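Local structure of HydG protein (Carboxydothermus hydrogenoformans, 4RTB) at residues Val310-Leu324 / Glu335-Ala347. The protein is a radical SAM [FeFe]-hydrogenase maturase that carries a [4Fe-4S] cluster, binds S-adenosylmethionine and probably works as a CO/CN synthase. Numbering follows the deposited sequence.
Sequences VALLRIMLPYTGIIL and ELVELGVSQMSAA
I323 with Q343 and L324 with M344 form the parallel bridges between strands 321-324 and 343-345, and helices 310-316 and 335-339 pack together over one face of that pairing in a buried, two-layer contact. The short strand axes approach to 4.8 Å. Those of the helix segments stay 9.7 Å apart and run roughly parallel, inclined by 24°. L324 N donates almost straight to Q343 O (174°, 3.0 Å). At the start of the pairing, I322 O accepts from both S342 N, which lies in the carbonyl plane on a lone pair, and Q343 N. S342 OG in turn receives I322 N at 2.9 Å, a chi1 of 57° turning the hydroxyl toward that N-H. S342 thus meets I322 N through its hydroxyl and I322 O through its backbone N-H. On the helix-covered face, V310 CG1 meets L336 CD2 at 3.8 Å with the side chains crossing at about a right angle, as do those of L324 and L336, joined through their CD1 atoms. V341 CG1 lies against L324 CB. At the close of helix 335-339, G340 CA comes within 3.5 Å of R314 CD; R314 NH1 is modelled too close to G340 O for a bond there to be more than doubtful. The other face carries I323 and Q343 side by side, I323 CD1 3.5 Å from Q343 NE2, with F99 of strand 95-105 touching both. Strand 321-324, helix 330-339 and strand 343-345 thus make a beta-alpha-beta unit, with its strands in the parallel, helix-covered sheet characteristic of the radical SAM TIM-barrel fold.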
ATOM      1  N   VAL A 310     -10.943   0.798  -4.479  1.00 74.99           N
ATOM      2  CA  VAL A 310     -10.400  -0.333  -3.722  1.00 75.02           C
ATOM      3  C   VAL A 310     -11.216  -1.602  -3.982  1.00 76.37           C
ATOM      4  O   VAL A 310     -10.682  -2.717  -3.931  1.00 72.91           O
ATOM      5  CB  VAL A 310     -10.339  -0.048  -2.194  1.00 72.57           C
ATOM      6  CG1 VAL A 310     -10.124   1.433  -1.935  1.00 70.03           C
ATOM      7  CG2 VAL A 310     -11.589  -0.546  -1.477  1.00 80.39           C
ATOM      8  N   ALA A 311     -12.500  -1.427  -4.289  1.00 76.67           N
ATOM      9  CA  ALA A 311     -13.369  -2.558  -4.584  1.00 74.53           C
ATOM     10  C   ALA A 311     -12.978  -3.181  -5.912  1.00 74.03           C
ATOM     11  O   ALA A 311     -12.732  -4.385  -5.998  1.00 74.44           O
ATOM     12  CB  ALA A 311     -14.824  -2.126  -4.607  1.00 78.74           C
ATOM     13  N   LEU A 312     -12.924  -2.346  -6.946  1.00 75.50           N
ATOM     14  CA  LEU A 312     -12.544  -2.789  -8.279  1.00 73.17           C
ATOM     15  C   LEU A 312     -11.147  -3.397  -8.303  1.00 74.44           C
ATOM     16  O   LEU A 312     -10.910  -4.390  -8.975  1.00 73.97           O
ATOM     17  CB  LEU A 312     -12.629  -1.628  -9.263  1.00 68.29           C
ATOM     18  CG  LEU A 312     -14.040  -1.363  -9.779  1.00 64.64           C
ATOM     19  CD1 LEU A 312     -14.134   0.016 -10.391  1.00 65.64           C
ATOM     20  CD2 LEU A 312     -14.422  -2.428 -10.794  1.00 65.42           C
ATOM     21  N   LEU A 313     -10.224  -2.796  -7.565  1.00 68.97           N
ATOM     22  CA  LEU A 313      -8.876  -3.332  -7.460  1.00 69.56           C
ATOM     23  C   LEU A 313      -8.881  -4.694  -6.776  1.00 75.67           C
ATOM     24  O   LEU A 313      -8.192  -5.615  -7.218  1.00 59.69           O
ATOM     25  CB  LEU A 313      -7.972  -2.361  -6.705  1.00 68.63           C
ATOM     26  CG  LEU A 313      -7.272  -1.316  -7.574  1.00 67.90           C
ATOM     27  CD1 LEU A 313      -7.222   0.014  -6.857  1.00 64.26           C
ATOM     28  CD2 LEU A 313      -5.870  -1.781  -7.934  1.00 68.00           C
ATOM     29  N   ARG A 314      -9.661  -4.825  -5.707  1.00 79.25           N
ATOM     30  CA  ARG A 314      -9.754  -6.105  -5.014  1.00 77.77           C
ATOM     31  C   ARG A 314     -10.346  -7.196  -5.908  1.00 79.44           C
ATOM     32  O   ARG A 314      -9.874  -8.335  -5.901  1.00 78.01           O
ATOM     33  CB  ARG A 314     -10.587  -5.976  -3.735  1.00 73.20           C
ATOM     34  CG  ARG A 314     -10.917  -7.308  -3.059  1.00 60.10           C
ATOM     35  CD  ARG A 314      -9.790  -7.833  -2.165  1.00 90.50           C
ATOM     36  NE  ARG A 314      -8.573  -8.165  -2.901  1.00 90.47           N
ATOM     37  CZ  ARG A 314      -7.391  -7.598  -2.684  1.00 85.71           C
ATOM     38  NH1 ARG A 314      -7.260  -6.674  -1.743  1.00 83.26           N
ATOM     39  NH2 ARG A 314      -6.340  -7.960  -3.403  1.00 87.05           N
ATOM     40  N   ILE A 315     -11.367  -6.849  -6.685  1.00 79.05           N
ATOM     41  CA  ILE A 315     -12.051  -7.843  -7.504  1.00 76.96           C
ATOM     42  C   ILE A 315     -11.260  -8.164  -8.778  1.00 77.92           C
ATOM     43  O   ILE A 315     -11.365  -9.264  -9.316  1.00 77.53           O
ATOM     44  CB  ILE A 315     -13.502  -7.384  -7.855  1.00 87.61           C
ATOM     45  CG1 ILE A 315     -14.330  -8.542  -8.427  1.00 96.61           C
ATOM     46  CG2 ILE A 315     -13.494  -6.189  -8.792  1.00 83.31           C
ATOM     47  CD1 ILE A 315     -14.443  -8.555  -9.946  1.00 98.22           C
ATOM     48  N   MET A 316     -10.444  -7.220  -9.237  1.00 81.96           N
ATOM     49  CA  MET A 316      -9.656  -7.429 -10.451  1.00 79.96           C
ATOM     50  C   MET A 316      -8.337  -8.146 -10.180  1.00 82.41           C
ATOM     51  O   MET A 316      -7.938  -9.028 -10.940  1.00 85.19           O
ATOM     52  CB  MET A 316      -9.390  -6.095 -11.159  1.00 75.70           C
ATOM     53  CG  MET A 316     -10.615  -5.461 -11.828  1.00 72.94           C
ATOM     54  SD  MET A 316     -11.051  -6.125 -13.449  1.00100.61           S
ATOM     55  CE  MET A 316     -11.814  -7.680 -13.010  1.00 90.41           C
ATOM     56  N   LEU A 317      -7.661  -7.767  -9.100  1.00 77.38           N
ATOM     57  CA  LEU A 317      -6.425  -8.433  -8.698  1.00 77.03           C
ATOM     58  C   LEU A 317      -6.586  -9.025  -7.306  1.00 80.12           C
ATOM     59  O   LEU A 317      -6.084  -8.469  -6.330  1.00 77.82           O
ATOM     60  CB  LEU A 317      -5.256  -7.454  -8.729  1.00 77.15           C
ATOM     61  CG  LEU A 317      -5.132  -6.642 -10.015  1.00 71.96           C
ATOM     62  CD1 LEU A 317      -4.504  -5.292  -9.723  1.00 62.42           C
ATOM     63  CD2 LEU A 317      -4.328  -7.404 -11.058  1.00 69.72           C
ATOM     64  N   PRO A 318      -7.285 -10.166  -7.216  1.00 82.81           N
ATOM     65  CA  PRO A 318      -7.695 -10.760  -5.938  1.00 82.38           C
ATOM     66  C   PRO A 318      -6.522 -11.212  -5.070  1.00 81.70           C
ATOM     67  O   PRO A 318      -6.554 -11.002  -3.857  1.00 78.61           O
ATOM     68  CB  PRO A 318      -8.548 -11.959  -6.369  1.00 83.54           C
ATOM     69  CG  PRO A 318      -8.046 -12.307  -7.725  1.00 83.45           C
ATOM     70  CD  PRO A 318      -7.661 -11.010  -8.363  1.00 81.29           C
ATOM     71  N   TYR A 319      -5.506 -11.813  -5.680  1.00 80.02           N
ATOM     72  CA  TYR A 319      -4.360 -12.317  -4.929  1.00 77.22           C
ATOM     73  C   TYR A 319      -3.285 -11.246  -4.753  1.00 72.50           C
ATOM     74  O   TYR A 319      -2.200 -11.517  -4.238  1.00 67.21           O
ATOM     75  CB  TYR A 319      -3.777 -13.554  -5.618  1.00 81.01           C
ATOM     76  CG  TYR A 319      -4.742 -14.717  -5.675  1.00 90.87           C
ATOM     77  CD1 TYR A 319      -5.591 -14.888  -6.762  1.00 95.36           C
ATOM     78  CD2 TYR A 319      -4.811 -15.639  -4.638  1.00 96.43           C
ATOM     79  CE1 TYR A 319      -6.481 -15.949  -6.815  1.00 97.66           C
ATOM     80  CE2 TYR A 319      -5.698 -16.703  -4.684  1.00 96.45           C
ATOM     81  CZ  TYR A 319      -6.529 -16.852  -5.774  1.00 96.59           C
ATOM     82  OH  TYR A 319      -7.410 -17.907  -5.823  1.00 98.67           O
ATOM     83  N   THR A 320      -3.600 -10.027  -5.177  1.00 72.41           N
ATOM     84  CA  THR A 320      -2.687  -8.903  -5.022  1.00 75.29           C
ATOM     85  C   THR A 320      -3.101  -8.046  -3.833  1.00 71.33           C
ATOM     86  O   THR A 320      -4.208  -7.508  -3.806  1.00 66.38           O
ATOM     87  CB  THR A 320      -2.646  -8.028  -6.290  1.00 76.22           C
ATOM     88  OG1 THR A 320      -2.326  -8.843  -7.425  1.00 82.65           O
ATOM     89  CG2 THR A 320      -1.610  -6.923  -6.149  1.00 73.23           C
ATOM     90  N   GLY A 321      -2.215  -7.923  -2.850  1.00 68.28           N
ATOM     91  CA  GLY A 321      -2.492  -7.117  -1.677  1.00 68.57           C
ATOM     92  C   GLY A 321      -2.754  -5.665  -2.031  1.00 66.02           C
ATOM     93  O   GLY A 321      -2.269  -5.170  -3.045  1.00 62.80           O
ATOM     94  N   ILE A 322      -3.537  -4.986  -1.200  1.00 67.45           N
ATOM     95  CA  ILE A 322      -3.825  -3.572  -1.403  1.00 63.42           C
ATOM     96  C   ILE A 322      -3.408  -2.779  -0.170  1.00 69.11           C
ATOM     97  O   ILE A 322      -3.819  -3.095   0.947  1.00 67.70           O
ATOM     98  CB  ILE A 322      -5.318  -3.332  -1.696  1.00 62.82           C
ATOM     99  CG1 ILE A 322      -5.707  -3.968  -3.032  1.00 66.12           C
ATOM    100  CG2 ILE A 322      -5.628  -1.845  -1.712  1.00 55.80           C
ATOM    101  CD1 ILE A 322      -7.164  -3.780  -3.399  1.00 67.63           C
ATOM    102  N   ILE A 323      -2.585  -1.754  -0.373  1.00 68.80           N
ATOM    103  CA  ILE A 323      -2.064  -0.979   0.747  1.00 68.48           C
ATOM    104  C   ILE A 323      -2.697   0.407   0.849  1.00 76.21           C
ATOM    105  O   ILE A 323      -2.776   1.151  -0.138  1.00 82.85           O
ATOM    106  CB  ILE A 323      -0.534  -0.819   0.658  0.68 62.77           C
ATOM    107  CG1 ILE A 323       0.139  -2.185   0.511  1.00 64.28           C
ATOM    108  CG2 ILE A 323      -0.001  -0.093   1.886  1.00 52.43           C
ATOM    109  CD1 ILE A 323       1.643  -2.150   0.692  1.00 60.56           C
ATOM    110  N   LEU A 324      -3.149   0.736   2.056  1.00 72.70           N
ATOM    111  CA  LEU A 324      -3.686   2.054   2.367  1.00 79.10           C
ATOM    112  C   LEU A 324      -2.602   2.921   3.002  1.00 88.85           C
ATOM    113  O   LEU A 324      -2.464   2.955   4.226  1.00 98.14           O
ATOM    114  CB  LEU A 324      -4.888   1.936   3.310  1.00 77.34           C
ATOM    115  CG  LEU A 324      -5.771   3.173   3.482  1.00 69.63           C
ATOM    116  CD1 LEU A 324      -6.660   3.357   2.262  1.00 56.15           C
ATOM    117  CD2 LEU A 324      -6.604   3.076   4.751  1.00 72.65           C
ATOM    118  N   GLU A 335     -14.034   0.447   6.607  1.00 63.50           N
ATOM    119  CA  GLU A 335     -14.890   0.115   5.469  1.00 63.44           C
ATOM    120  C   GLU A 335     -14.013  -0.326   4.298  1.00 72.59           C
ATOM    121  O   GLU A 335     -14.313  -1.307   3.615  1.00 73.73           O
ATOM    122  CB  GLU A 335     -15.770   1.303   5.058  1.00 68.54           C
ATOM    123  CG  GLU A 335     -17.267   1.081   5.281  1.00 79.54           C
ATOM    124  CD  GLU A 335     -18.140   1.846   4.296  1.00 85.28           C
ATOM    125  OE1 GLU A 335     -18.124   3.095   4.316  1.00 85.67           O
ATOM    126  OE2 GLU A 335     -18.846   1.191   3.498  1.00 85.77           O
ATOM    127  N   LEU A 336     -12.922   0.403   4.079  1.00 70.27           N
ATOM    128  CA  LEU A 336     -11.970   0.072   3.028  1.00 65.73           C
ATOM    129  C   LEU A 336     -11.305  -1.265   3.327  1.00 67.28           C
ATOM    130  O   LEU A 336     -11.038  -2.047   2.412  1.00 68.52           O
ATOM    131  CB  LEU A 336     -10.921   1.177   2.880  1.00 67.93           C
ATOM    132  CG  LEU A 336     -11.472   2.552   2.492  1.00 64.19           C
ATOM    133  CD1 LEU A 336     -10.392   3.618   2.581  1.00 59.02           C
ATOM    134  CD2 LEU A 336     -12.088   2.517   1.101  1.00 61.78           C
ATOM    135  N   VAL A 337     -11.044  -1.532   4.603  1.00 68.64           N
ATOM    136  CA  VAL A 337     -10.526  -2.841   4.987  1.00 72.54           C
ATOM    137  C   VAL A 337     -11.557  -3.923   4.644  1.00 75.74           C
ATOM    138  O   VAL A 337     -11.195  -4.990   4.143  1.00 74.33           O
ATOM    139  CB  VAL A 337     -10.158  -2.904   6.489  1.00 69.19           C
ATOM    140  CG1 VAL A 337      -9.711  -4.304   6.871  1.00 64.93           C
ATOM    141  CG2 VAL A 337      -9.065  -1.892   6.811  1.00 61.02           C
ATOM    142  N   GLU A 338     -12.835  -3.637   4.892  1.00 79.04           N
ATOM    143  CA  GLU A 338     -13.921  -4.547   4.514  1.00 86.45           C
ATOM    144  C   GLU A 338     -13.945  -4.819   3.007  1.00 81.69           C
ATOM    145  O   GLU A 338     -14.201  -5.947   2.577  1.00 77.24           O
ATOM    146  CB  GLU A 338     -15.286  -3.982   4.944  1.00 91.06           C
ATOM    147  CG  GLU A 338     -15.763  -4.374   6.341  1.00100.62           C
ATOM    148  CD  GLU A 338     -17.041  -3.645   6.753  1.00108.65           C
ATOM    149  OE1 GLU A 338     -18.070  -3.778   6.052  1.00108.81           O
ATOM    150  OE2 GLU A 338     -17.013  -2.932   7.780  1.00108.30           O
ATOM    151  N   LEU A 339     -13.678  -3.784   2.214  1.00 76.18           N
ATOM    152  CA  LEU A 339     -13.880  -3.863   0.768  1.00 75.36           C
ATOM    153  C   LEU A 339     -12.669  -4.326  -0.052  1.00 83.37           C
ATOM    154  O   LEU A 339     -12.802  -4.557  -1.255  1.00 85.04           O
ATOM    155  CB  LEU A 339     -14.347  -2.506   0.236  1.00 71.26           C
ATOM    156  CG  LEU A 339     -15.857  -2.323   0.083  1.00 79.28           C
ATOM    157  CD1 LEU A 339     -16.524  -2.135   1.433  1.00 91.60           C
ATOM    158  CD2 LEU A 339     -16.165  -1.158  -0.838  1.00 82.10           C
ATOM    159  N   GLY A 340     -11.498  -4.456   0.566  1.00 84.01           N
ATOM    160  CA  GLY A 340     -10.355  -4.979  -0.165  1.00 80.76           C
ATOM    161  C   GLY A 340      -8.961  -4.742   0.392  1.00 78.91           C
ATOM    162  O   GLY A 340      -8.048  -5.530   0.142  1.00 76.82           O
ATOM    163  N   VAL A 341      -8.795  -3.648   1.129  1.00 74.49           N
ATOM    164  CA  VAL A 341      -7.506  -3.287   1.713  1.00 65.01           C
ATOM    165  C   VAL A 341      -6.954  -4.403   2.597  1.00 70.42           C
ATOM    166  O   VAL A 341      -7.662  -4.929   3.453  1.00 78.01           O
ATOM    167  CB  VAL A 341      -7.622  -1.990   2.539  1.00 60.37           C
ATOM    168  CG1 VAL A 341      -6.378  -1.765   3.383  1.00 50.99           C
ATOM    169  CG2 VAL A 341      -7.890  -0.803   1.626  1.00 52.65           C
ATOM    170  N   SER A 342      -5.692  -4.767   2.388  1.00 71.07           N
ATOM    171  CA  SER A 342      -5.078  -5.844   3.159  1.00 69.19           C
ATOM    172  C   SER A 342      -3.885  -5.362   3.981  1.00 72.39           C
ATOM    173  O   SER A 342      -3.385  -6.089   4.841  1.00 72.64           O
ATOM    174  CB  SER A 342      -4.645  -6.980   2.230  1.00 73.37           C
ATOM    175  OG  SER A 342      -3.761  -6.508   1.230  1.00 80.99           O
ATOM    176  N   GLN A 343      -3.433  -4.139   3.714  1.00 77.71           N
ATOM    177  CA  GLN A 343      -2.314  -3.555   4.451  1.00 76.77           C
ATOM    178  C   GLN A 343      -2.599  -2.117   4.873  1.00 67.96           C
ATOM    179  O   GLN A 343      -3.258  -1.365   4.154  1.00 64.30           O
ATOM    180  CB  GLN A 343      -1.031  -3.600   3.620  1.00 74.38           C
ATOM    181  CG  GLN A 343      -0.105  -4.748   3.972  1.00 76.45           C
ATOM    182  CD  GLN A 343       1.314  -4.516   3.491  1.00 82.54           C
ATOM    183  OE1 GLN A 343       2.069  -3.752   4.093  1.00 80.97           O
ATOM    184  NE2 GLN A 343       1.684  -5.176   2.400  1.00 83.02           N
ATOM    185  N   MET A 344      -2.072  -1.734   6.032  1.00 63.04           N
ATOM    186  CA  MET A 344      -2.409  -0.449   6.631  1.00 71.79           C
ATOM    187  C   MET A 344      -1.258   0.185   7.404  1.00 79.91           C
ATOM    188  O   MET A 344      -0.463  -0.510   8.035  1.00 86.95           O
ATOM    189  CB  MET A 344      -3.596  -0.620   7.569  1.00 82.08           C
ATOM    190  CG  MET A 344      -4.864   0.056   7.117  1.00 80.48           C
ATOM    191  SD  MET A 344      -6.130  -0.251   8.350  1.00114.81           S
ATOM    192  CE  MET A 344      -5.251   0.243   9.834  1.00 98.12           C
ATOM    193  N   SER A 345      -1.190   1.512   7.366  1.00 83.39           N
ATOM    194  CA  SER A 345      -0.218   2.249   8.161  1.00 88.16           C
ATOM    195  C   SER A 345      -0.864   2.724   9.458  1.00 92.88           C
ATOM    196  O   SER A 345      -1.775   3.551   9.440  1.00101.67           O
ATOM    197  CB  SER A 345       0.334   3.440   7.376  1.00 89.54           C
ATOM    198  OG  SER A 345      -0.662   4.429   7.189  1.00 92.61           O
ATOM    199  N   ALA A 346      -0.393   2.192  10.580  1.00 84.09           N
ATOM    200  CA  ALA A 346      -0.953   2.542  11.874  1.00 74.61           C
ATOM    201  C   ALA A 346       0.061   3.281  12.732  1.00 76.95           C
ATOM    202  O   ALA A 346       1.240   2.925  12.757  1.00 82.58           O
ATOM    203  CB  ALA A 346      -1.442   1.301  12.591  1.00 77.22           C
ATOM    204  N   ALA A 347      -0.410   4.307  13.434  1.00 81.31           N
ATOM    205  CA  ALA A 347       0.435   5.120  14.310  1.00 80.83           C
ATOM    206  C   ALA A 347       1.617   5.706  13.540  1.00 83.85           C
ATOM    207  O   ALA A 347       2.689   5.946  14.102  1.00 83.44           O
ATOM    208  CB  ALA A 347       0.924   4.303  15.490  1.00 77.80           C
TER